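Local coordinates for citryl-spermidine/3,4-dihydroxybenzoyl-citryl-spermidine:spermidine ligase (Bacillus anthracis, PDB 3TO3), which catalyses the ATP-dependent condensation of spermidine with citryl-spermidine intermediates, a ligase step in the biosynthesis of the siderophore petrobactin, at residues Leu191-Ala196 against Phe243-Pro248; Pro248-Asn253 against Val300-Leu305. All coordinates share one frame; numbering follows the deposited sequence.

Contact 1. Residues Leu191-Ala196 against Phe243-Pro248; sequences LIWIAA and FIPVHP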
# COMPACT_ATOMS: atom_id res chain seq x y z
N LEU B 191 11.43 21.54 -3.06
CA LEU B 191 10.78 21.22 -1.80
C LEU B 191 9.48 21.99 -1.78
O LEU B 191 9.38 23.06 -2.38
CB LEU B 191 11.67 21.61 -0.63
CG LEU B 191 13.00 20.87 -0.65
CD1 LEU B 191 13.83 21.29 0.53
CD2 LEU B 191 12.70 19.44 -0.56
N ILE B 192 8.48 21.40 -1.14
CA ILE B 192 7.25 22.10 -0.83
C ILE B 192 7.40 22.74 0.56
O ILE B 192 7.78 22.07 1.51
CB ILE B 192 6.05 21.12 -0.80
CG1 ILE B 192 5.89 20.41 -2.17
CG2 ILE B 192 4.79 21.82 -0.30
CD1 ILE B 192 5.87 21.34 -3.39
N TRP B 193 7.12 24.04 0.68
CA TRP B 193 7.10 24.70 1.98
C TRP B 193 5.70 24.74 2.55
O TRP B 193 4.77 25.16 1.86
CB TRP B 193 7.60 26.15 1.87
CG TRP B 193 9.08 26.24 1.83
CD1 TRP B 193 9.85 26.46 0.74
CD2 TRP B 193 9.98 26.05 2.93
NE1 TRP B 193 11.17 26.43 1.09
CE2 TRP B 193 11.28 26.18 2.43
CE3 TRP B 193 9.81 25.80 4.30
CZ2 TRP B 193 12.42 26.08 3.25
CZ3 TRP B 193 10.91 25.70 5.10
CH2 TRP B 193 12.22 25.84 4.57
N ILE B 194 5.55 24.31 3.80
CA ILE B 194 4.27 24.45 4.48
C ILE B 194 4.45 25.24 5.78
O ILE B 194 5.52 25.23 6.38
CB ILE B 194 3.58 23.07 4.84
CG1 ILE B 194 4.35 22.36 5.96
CG2 ILE B 194 3.41 22.18 3.62
CD1 ILE B 194 3.70 21.13 6.49
N ALA B 195 3.39 25.90 6.22
CA ALA B 195 3.33 26.41 7.57
C ALA B 195 2.65 25.37 8.44
O ALA B 195 1.64 24.79 8.05
CB ALA B 195 2.57 27.72 7.61
N ALA B 196 3.19 25.16 9.63
CA ALA B 196 2.62 24.20 10.57
C ALA B 196 2.35 24.91 11.88
O ALA B 196 3.25 25.54 12.41
CB ALA B 196 3.59 23.05 10.78
N PHE B 243 7.71 26.63 9.99
CA PHE B 243 7.79 26.40 8.55
C PHE B 243 8.60 25.16 8.32
O PHE B 243 9.68 25.05 8.89
CB PHE B 243 8.45 27.59 7.85
CG PHE B 243 7.64 28.85 7.98
CD1 PHE B 243 7.76 29.66 9.11
CD2 PHE B 243 6.71 29.19 7.01
CE1 PHE B 243 6.99 30.83 9.24
CE2 PHE B 243 5.93 30.36 7.14
CZ PHE B 243 6.07 31.17 8.24
N ILE B 244 8.05 24.22 7.54
CA ILE B 244 8.74 22.96 7.29
C ILE B 244 8.76 22.65 5.80
O ILE B 244 7.73 22.72 5.12
CB ILE B 244 7.93 21.83 7.97
CG1 ILE B 244 7.46 22.28 9.37
CG2 ILE B 244 8.70 20.53 7.97
CD1 ILE B 244 6.89 21.15 10.18
N PRO B 245 9.93 22.25 5.30
CA PRO B 245 10.04 21.79 3.91
C PRO B 245 9.56 20.31 3.80
O PRO B 245 9.84 19.53 4.70
CB PRO B 245 11.52 21.98 3.61
CG PRO B 245 12.20 21.85 4.93
CD PRO B 245 11.21 22.24 6.01
N VAL B 246 8.89 19.95 2.70
CA VAL B 246 8.32 18.63 2.55
C VAL B 246 8.74 18.07 1.20
O VAL B 246 8.75 18.79 0.20
CB VAL B 246 6.78 18.72 2.60
CG1 VAL B 246 6.16 17.34 2.53
CG2 VAL B 246 6.33 19.45 3.85
N HIS B 247 9.11 16.80 1.17
CA HIS B 247 9.40 16.15 -0.10
C HIS B 247 8.14 16.22 -0.96
O HIS B 247 7.08 15.93 -0.48
CB HIS B 247 9.78 14.71 0.15
CG HIS B 247 10.35 14.01 -1.04
ND1 HIS B 247 9.64 13.83 -2.21
CD2 HIS B 247 11.56 13.45 -1.24
CE1 HIS B 247 10.40 13.19 -3.08
NE2 HIS B 247 11.57 12.95 -2.52
N PRO B 248 8.26 16.60 -2.23
CA PRO B 248 7.04 16.70 -3.03
C PRO B 248 6.31 15.37 -3.19
O PRO B 248 5.09 15.42 -3.35
CB PRO B 248 7.52 17.24 -4.39
CG PRO B 248 8.98 16.86 -4.47
CD PRO B 248 9.49 16.80 -3.03

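Contact 2. Residues Pro248-Asn253 against Val300-Leu305; sequences PWQWEN and VSLNIL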
# COMPACT_ATOMS: atom_id res chain seq x y z
N PRO B 248 8.26 16.60 -2.23
CA PRO B 248 7.04 16.70 -3.03
C PRO B 248 6.31 15.37 -3.19
O PRO B 248 5.09 15.42 -3.35
CB PRO B 248 7.52 17.24 -4.39
CG PRO B 248 8.98 16.86 -4.47
CD PRO B 248 9.49 16.80 -3.03
N TRP B 249 7.00 14.22 -3.14
CA TRP B 249 6.26 12.92 -3.19
C TRP B 249 5.48 12.75 -1.90
O TRP B 249 4.34 12.26 -1.91
CB TRP B 249 7.16 11.68 -3.36
CG TRP B 249 6.39 10.38 -3.54
CD1 TRP B 249 6.05 9.79 -4.72
CD2 TRP B 249 5.84 9.54 -2.50
NE1 TRP B 249 5.36 8.64 -4.49
CE2 TRP B 249 5.21 8.46 -3.14
CE3 TRP B 249 5.86 9.58 -1.09
CZ2 TRP B 249 4.56 7.43 -2.43
CZ3 TRP B 249 5.23 8.55 -0.38
CH2 TRP B 249 4.59 7.49 -1.06
N GLN B 250 6.09 13.14 -0.80
CA GLN B 250 5.47 13.00 0.50
C GLN B 250 4.24 13.89 0.58
O GLN B 250 3.19 13.47 1.08
CB GLN B 250 6.44 13.33 1.62
CG GLN B 250 5.79 13.18 2.98
CD GLN B 250 5.80 11.75 3.45
OE1 GLN B 250 5.93 10.82 2.65
NE2 GLN B 250 5.71 11.55 4.75
N TRP B 251 4.37 15.10 0.05
CA TRP B 251 3.27 16.06 0.13
C TRP B 251 2.07 15.57 -0.67
O TRP B 251 0.96 15.53 -0.17
CB TRP B 251 3.71 17.46 -0.34
CG TRP B 251 2.61 18.46 -0.49
CD1 TRP B 251 2.14 18.98 -1.65
CD2 TRP B 251 1.83 19.06 0.56
NE1 TRP B 251 1.12 19.85 -1.41
CE2 TRP B 251 0.90 19.93 -0.06
CE3 TRP B 251 1.81 18.94 1.96
CZ2 TRP B 251 -0.04 20.69 0.67
CZ3 TRP B 251 0.89 19.71 2.69
CH2 TRP B 251 -0.03 20.57 2.04
N GLU B 252 2.30 15.17 -1.90
CA GLU B 252 1.19 14.80 -2.76
C GLU B 252 0.62 13.42 -2.53
O GLU B 252 -0.51 13.15 -2.90
CB GLU B 252 1.61 14.89 -4.22
CG GLU B 252 1.75 16.28 -4.74
CD GLU B 252 2.05 16.27 -6.23
OE1 GLU B 252 3.24 16.08 -6.58
OE2 GLU B 252 1.11 16.41 -7.03
N ASN B 253 1.46 12.48 -2.11
CA ASN B 253 0.98 11.11 -1.92
C ASN B 253 0.63 10.71 -0.52
O ASN B 253 0.08 9.63 -0.29
CB ASN B 253 1.89 10.12 -2.62
CG ASN B 253 2.10 10.50 -4.06
OD1 ASN B 253 1.16 10.42 -4.86
ND2 ASN B 253 3.30 10.95 -4.40
N VAL B 300 14.26 14.64 5.01
CA VAL B 300 12.83 14.84 5.21
C VAL B 300 12.07 13.53 5.29
O VAL B 300 12.57 12.49 4.87
CB VAL B 300 12.22 15.72 4.11
CG1 VAL B 300 12.79 17.11 4.19
CG2 VAL B 300 12.51 15.13 2.72
N SER B 301 10.88 13.58 5.88
CA SER B 301 10.05 12.39 6.03
C SER B 301 9.66 11.81 4.66
O SER B 301 9.33 12.55 3.74
CB SER B 301 8.79 12.76 6.80
OG SER B 301 9.10 12.93 8.17
N LEU B 302 9.72 10.49 4.51
CA LEU B 302 9.20 9.89 3.29
C LEU B 302 8.47 8.62 3.63
O LEU B 302 9.06 7.70 4.19
CB LEU B 302 10.35 9.63 2.35
CG LEU B 302 10.07 9.38 0.88
CD1 LEU B 302 9.38 10.59 0.21
CD2 LEU B 302 11.40 9.02 0.20
N ASN B 303 7.20 8.47 3.27
CA ASN B 303 6.64 7.23 3.72
C ASN B 303 6.69 6.23 2.58
O ASN B 303 5.69 5.94 1.94
CB ASN B 303 5.16 7.50 4.05
CG ASN B 303 4.92 7.84 5.52
OD1 ASN B 303 5.30 8.92 6.01
ND2 ASN B 303 4.27 6.93 6.23
N ILE B 304 7.76 5.46 2.59
CA ILE B 304 8.01 4.42 1.61
C ILE B 304 8.89 3.45 2.36
O ILE B 304 9.56 3.80 3.36
CB ILE B 304 8.77 4.86 0.27
CG1 ILE B 304 10.22 5.25 0.55
CG2 ILE B 304 8.04 5.93 -0.54
CD1 ILE B 304 11.04 5.45 -0.72
N LEU B 305 8.88 2.22 1.90
CA LEU B 305 9.62 1.19 2.57
C LEU B 305 10.78 0.75 1.71
O LEU B 305 10.61 0.22 0.60
CB LEU B 305 8.69 0.04 2.90
CG LEU B 305 9.21 -0.92 3.94
CD1 LEU B 305 8.28 -0.88 5.17
CD2 LEU B 305 9.31 -2.33 3.32

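Contact 1. Residues Leu191-Ala196 against Phe243-Pro248
Ile192 and Val246 face each other as a hydrogen-bonded pair of an antiparallel β-sheet, and their exchange of backbone bonds illustrates how two strands far apart in sequence are zipped together. Ile192 N gives its hydrogen to Val246 O, and Val246 N returns one to Ile192 O at 2.7 Å; the second bond is the more bent, with 140° at the hydrogen. Ile194 and Ile244 repeat the exchange, so four bonds hold strand 192-196 to strand 243-246. The strand that carries Ile192 is the middle one of three, since its other edge pairs with strand 268-273.

On the sheet face of Ile192, the CB atoms of Ile192 and Val246 lie 4.2 Å apart. Val246 CG1 is anti to the backbone N (chi1 -177°), which places CG2 beside that N, on the side toward the neighbouring strand, where it meets Ile194 CG2 at 4.0 Å. CG1 of Ile192 reaches past Val246, where strand 243-246 ends, to Pro248, the first residue of the following helix. Met4 of the second subunit packs on both Ile192 and Pro248, bringing this corner of the sheet to the dimer contact. Beyond Ile194, the CD1 tip of Ile244 rests on the methyl group of Ala196.

Pro245 and Trp193 form a non-hydrogen-bonded pair on the other face, which packs in part against Trp370 of strand 367-371. The Pro245 N points away from strand 192-196, as in any such pair, so the missing N-H costs no bond there; 241-246 is an outermost strand within this chain. CD of its ring touches Trp193 CZ3, while Leu191 CD1 lies alongside CB. That same Pro245 CB sits over the six-membered ring of Trp193 in a CH-π contact, 4.0 Å from the centroid and 9° from the ring normal.

Contact 2. Residues Pro248-Asn253 against Val300-Leu305
Gln250 reaches from helix 248-253 to Asn303, a compact example of a side-chain amide supplying an acceptor to the backbone of a weakly bonded strand. The helix crosses strand 302-305 almost at a right angle, with their axes 8.0 Å apart at the closest. From the helix, Gln250 CB and then CG pass Ser301 O, each at 3.7 Å. A bend at chi2 (83°) next turns the amide toward Asn303, and CD lies 3.6 Å from Ser301 O. At the tip the two branches divide the work: OE1 accepts from Asn303 N at 2.7 Å, while NE2 donates to Asn303 OD1 at 2.9 Å. The latter bond is nearly straight, 165° at the hydrogen, and OD1 lies close to the plane of the Gln250 amide. Ser365 also bonds at both ends of that link, its carbonyl O to Gln250 NE2 and its hydroxyl to Asn303 OD1, the stronger polar partner of Asn303.

Beside this polar bridge stands Trp249. Leu302 CD1 touches its CE3, and Ile304 CG2 lies over one face of the six-membered ring, 4.0 Å from the centroid. The buried Gln250 amide thus uses both its polar atoms: OE1 accepts from a backbone N-H and NE2 donates to two oxygens. A flipped amide would set donor against donor and acceptor against acceptor, which should fix its rotation.

Contact 1 closes where contact 2 opens: Pro248 belongs to both, and strand 241-246 runs through His247, the N-cap, into helix 248-258. Their centres lie 11 Å apart within the IucA/IucC family region. The three-stranded sheet of contact 1 meets strand 297-306 of the large mixed sheet; helix 248-258 is one link, and Leu191 and Pro245 also pack directly on Val298. Trp251 packs back on Ile194 and Val246, while His247 touches Val300 and Leu302. Contact 2 comes closer to the nucleotide site, the Leu302 side chain lying about 8 Å from the ATP and near ATP-binding Arg285 and Arg311. Both contacts also meet the second subunit, whose His8 hydrogen-bonds to Trp251.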